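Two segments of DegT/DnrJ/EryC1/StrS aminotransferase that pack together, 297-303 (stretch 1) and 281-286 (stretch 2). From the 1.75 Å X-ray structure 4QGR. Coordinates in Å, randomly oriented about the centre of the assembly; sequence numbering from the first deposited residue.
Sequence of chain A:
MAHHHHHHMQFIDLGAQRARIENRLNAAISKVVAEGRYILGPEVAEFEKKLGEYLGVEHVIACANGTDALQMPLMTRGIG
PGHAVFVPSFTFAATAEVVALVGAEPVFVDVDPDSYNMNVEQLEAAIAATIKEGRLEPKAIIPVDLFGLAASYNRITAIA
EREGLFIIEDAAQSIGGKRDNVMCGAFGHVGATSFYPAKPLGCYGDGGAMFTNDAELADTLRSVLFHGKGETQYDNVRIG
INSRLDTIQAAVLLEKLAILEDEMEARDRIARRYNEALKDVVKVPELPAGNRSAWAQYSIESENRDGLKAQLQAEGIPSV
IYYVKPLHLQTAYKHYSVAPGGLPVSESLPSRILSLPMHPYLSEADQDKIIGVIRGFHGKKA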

# COMPACT_ATOMS: atom_id res chain seq x y z
N GLN A 297 18.58 14.66 3.42
CA GLN A 297 18.82 15.89 2.67
C GLN A 297 19.88 16.71 3.42
O GLN A 297 19.97 16.63 4.67
CB GLN A 297 17.56 16.78 2.55
CG GLN A 297 16.36 16.04 1.96
CD GLN A 297 16.49 15.64 0.52
OE1 GLN A 297 17.33 16.19 -0.20
NE2 GLN A 297 15.61 14.71 0.06
N TYR A 298 20.59 17.54 2.67
CA TYR A 298 21.58 18.47 3.22
C TYR A 298 20.99 19.85 2.96
O TYR A 298 20.96 20.33 1.83
CB TYR A 298 22.94 18.32 2.56
CG TYR A 298 23.93 19.32 3.16
CD1 TYR A 298 24.03 20.61 2.63
CD2 TYR A 298 24.62 19.03 4.30
CE1 TYR A 298 24.90 21.56 3.21
CE2 TYR A 298 25.47 19.98 4.90
CZ TYR A 298 25.57 21.25 4.36
OH TYR A 298 26.42 22.20 4.92
N SER A 299 20.42 20.44 4.02
CA SER A 299 19.60 21.62 3.90
C SER A 299 20.24 22.85 4.55
O SER A 299 20.50 22.85 5.77
CB SER A 299 18.23 21.36 4.51
OG SER A 299 17.53 20.32 3.81
N ILE A 300 20.39 23.89 3.73
CA ILE A 300 20.98 25.18 4.13
C ILE A 300 19.89 26.25 4.10
O ILE A 300 18.81 26.01 3.59
CB ILE A 300 22.12 25.61 3.20
CG1 ILE A 300 21.62 25.78 1.76
CG2 ILE A 300 23.23 24.58 3.30
CD1 ILE A 300 22.46 26.63 0.87
N GLU A 301 20.18 27.41 4.65
CA GLU A 301 19.35 28.58 4.42
C GLU A 301 20.21 29.67 3.84
O GLU A 301 21.34 29.87 4.26
CB GLU A 301 18.67 29.08 5.69
CG GLU A 301 17.78 28.06 6.36
CD GLU A 301 17.41 28.45 7.78
OE1 GLU A 301 17.19 29.64 8.02
OE2 GLU A 301 17.34 27.57 8.64
N SER A 302 19.68 30.40 2.87
CA SER A 302 20.42 31.44 2.19
C SER A 302 19.60 32.70 1.97
O SER A 302 18.41 32.61 1.71
CB SER A 302 20.85 30.91 0.82
OG SER A 302 21.54 31.89 0.07
N GLU A 303 20.25 33.87 2.09
CA GLU A 303 19.71 35.12 1.52
C GLU A 303 19.55 34.90 0.01
O GLU A 303 20.32 34.14 -0.58
CB GLU A 303 20.65 36.31 1.77
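Stretch 2 (281-286) VVKVPE

Stretch 2 (V281 to E286) has no regular helix or strand; from V282 onward its backbone is extended, while V281, with psi near -23°, is not. It runs beside the strand of stretch 1 in the opposing sense, the end-to-end directions of the touching parts lying 149° apart. The register places V284 by I300, K283 by E301 and V282 by S302, with CA-CA separations of 5.0, 5.0 and 5.2 Å. A single antiparallel bridge fixes this register: K283 N donates to E301 O at 3.0 Å and E301 N donates to K283 O at 3.0 Å, both nearly straight. Next to the pair, I300 CA approaches K283 O at 3.2 Å, a CA-H...O contact that gives this carbonyl a second neighbour from stretch 1.

The bridge sets E301 and K283 side by side; their CA-to-CB bonds both point sideways, and the side chains beyond run to the same side. K283 is t at chi1, chi2 and chi3 and turns only at chi4 (m), while E301 is m at chi1 and t at chi2; these extended arms bring K283 NZ to 3.6 Å from E301 OE2, a salt bridge at long range. Both groups also have hydrogen-bond partners elsewhere in the structure.

Toward the start of stretch 1, P285 points its CB toward the strand. P285 CG, from a C-gamma endo ring, lies over one face of the Y298 ring, 3.9 Å from the ring centroid and 3.5 Å from Y298 CE2, a CH-pi contact. Y298 leaves its backbone sideways, but chi1 t with chi2 at -87° carries the far end of the ring nearer to stretch 2, where Y298 OH comes within 3.8 Å of V284 CG1. Proline has no amide hydrogen to offer the strand; instead P285 CD rests 3.3 Å from S299 O. S299 O accepts from water 2 at 2.9 Å, and the same water reaches K283 O weakly at 3.4 Å.

I300 (chi1 p, chi2 t) packs CD1 and CG2 at 4.1 and 4.2 Å from V282 CG2, and I300 CG2 is also 4.2 Å from P285 CD. V282, chi1 m, points toward stretch 1; V282 CB is 3.3 Å from E301 O, and V282 CG1 is 3.8 Å from S302 CB. S302 is t, which brings its OG to 2.6 Å from E303 O in a hydrogen bond within its own stretch. Beyond the bridge, water 1 joins the two stretches, donating to V281 O at 2.9 Å and accepting from E303 N at 3.0 Å. At the other end E286 turns its CB away. The contact buries 399 Å² in all.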

# COMPACT_ATOMS: atom_id res chain seq x y z
N VAL A 281 28.96 31.84 4.67
CA VAL A 281 28.14 32.48 3.65
C VAL A 281 26.65 32.05 3.69
O VAL A 281 25.80 32.76 3.17
CB VAL A 281 28.67 32.24 2.22
CG1 VAL A 281 29.98 32.98 1.99
CG2 VAL A 281 28.85 30.75 1.92
N VAL A 282 26.35 30.88 4.26
CA VAL A 282 24.97 30.45 4.43
C VAL A 282 24.82 29.78 5.79
O VAL A 282 25.80 29.48 6.45
CB VAL A 282 24.50 29.46 3.33
CG1 VAL A 282 24.42 30.15 1.97
CG2 VAL A 282 25.36 28.22 3.27
N LYS A 283 23.58 29.53 6.19
CA LYS A 283 23.31 28.85 7.42
C LYS A 283 23.37 27.35 7.17
O LYS A 283 22.65 26.84 6.33
CB LYS A 283 21.97 29.30 7.97
CG LYS A 283 21.56 28.67 9.28
CD LYS A 283 20.43 29.50 9.92
CE LYS A 283 20.06 29.02 11.31
NZ LYS A 283 19.75 27.59 11.27
N VAL A 284 24.24 26.67 7.90
CA VAL A 284 24.51 25.26 7.64
C VAL A 284 23.88 24.39 8.74
O VAL A 284 23.71 24.82 9.87
CB VAL A 284 26.02 24.93 7.47
CG1 VAL A 284 26.62 25.69 6.29
CG2 VAL A 284 26.81 25.22 8.73
N PRO A 285 23.52 23.15 8.39
CA PRO A 285 22.94 22.23 9.34
C PRO A 285 24.02 21.60 10.25
O PRO A 285 24.53 20.53 9.99
CB PRO A 285 22.26 21.20 8.43
CG PRO A 285 23.14 21.16 7.20
CD PRO A 285 23.56 22.59 7.01
N GLU A 286 24.33 22.25 11.36
CA GLU A 286 25.32 21.70 12.30
C GLU A 286 24.87 20.36 12.91
O GLU A 286 23.68 20.16 13.16
CB GLU A 286 25.63 22.71 13.41
CG GLU A 286 26.38 23.92 12.92
CD GLU A 286 27.86 23.65 12.80
OE1 GLU A 286 28.45 23.11 13.77
OE2 GLU A 286 28.44 23.97 11.73
O HOH W 1 23.02 33.57 3.14
O HOH W 2 20.67 24.62 8.05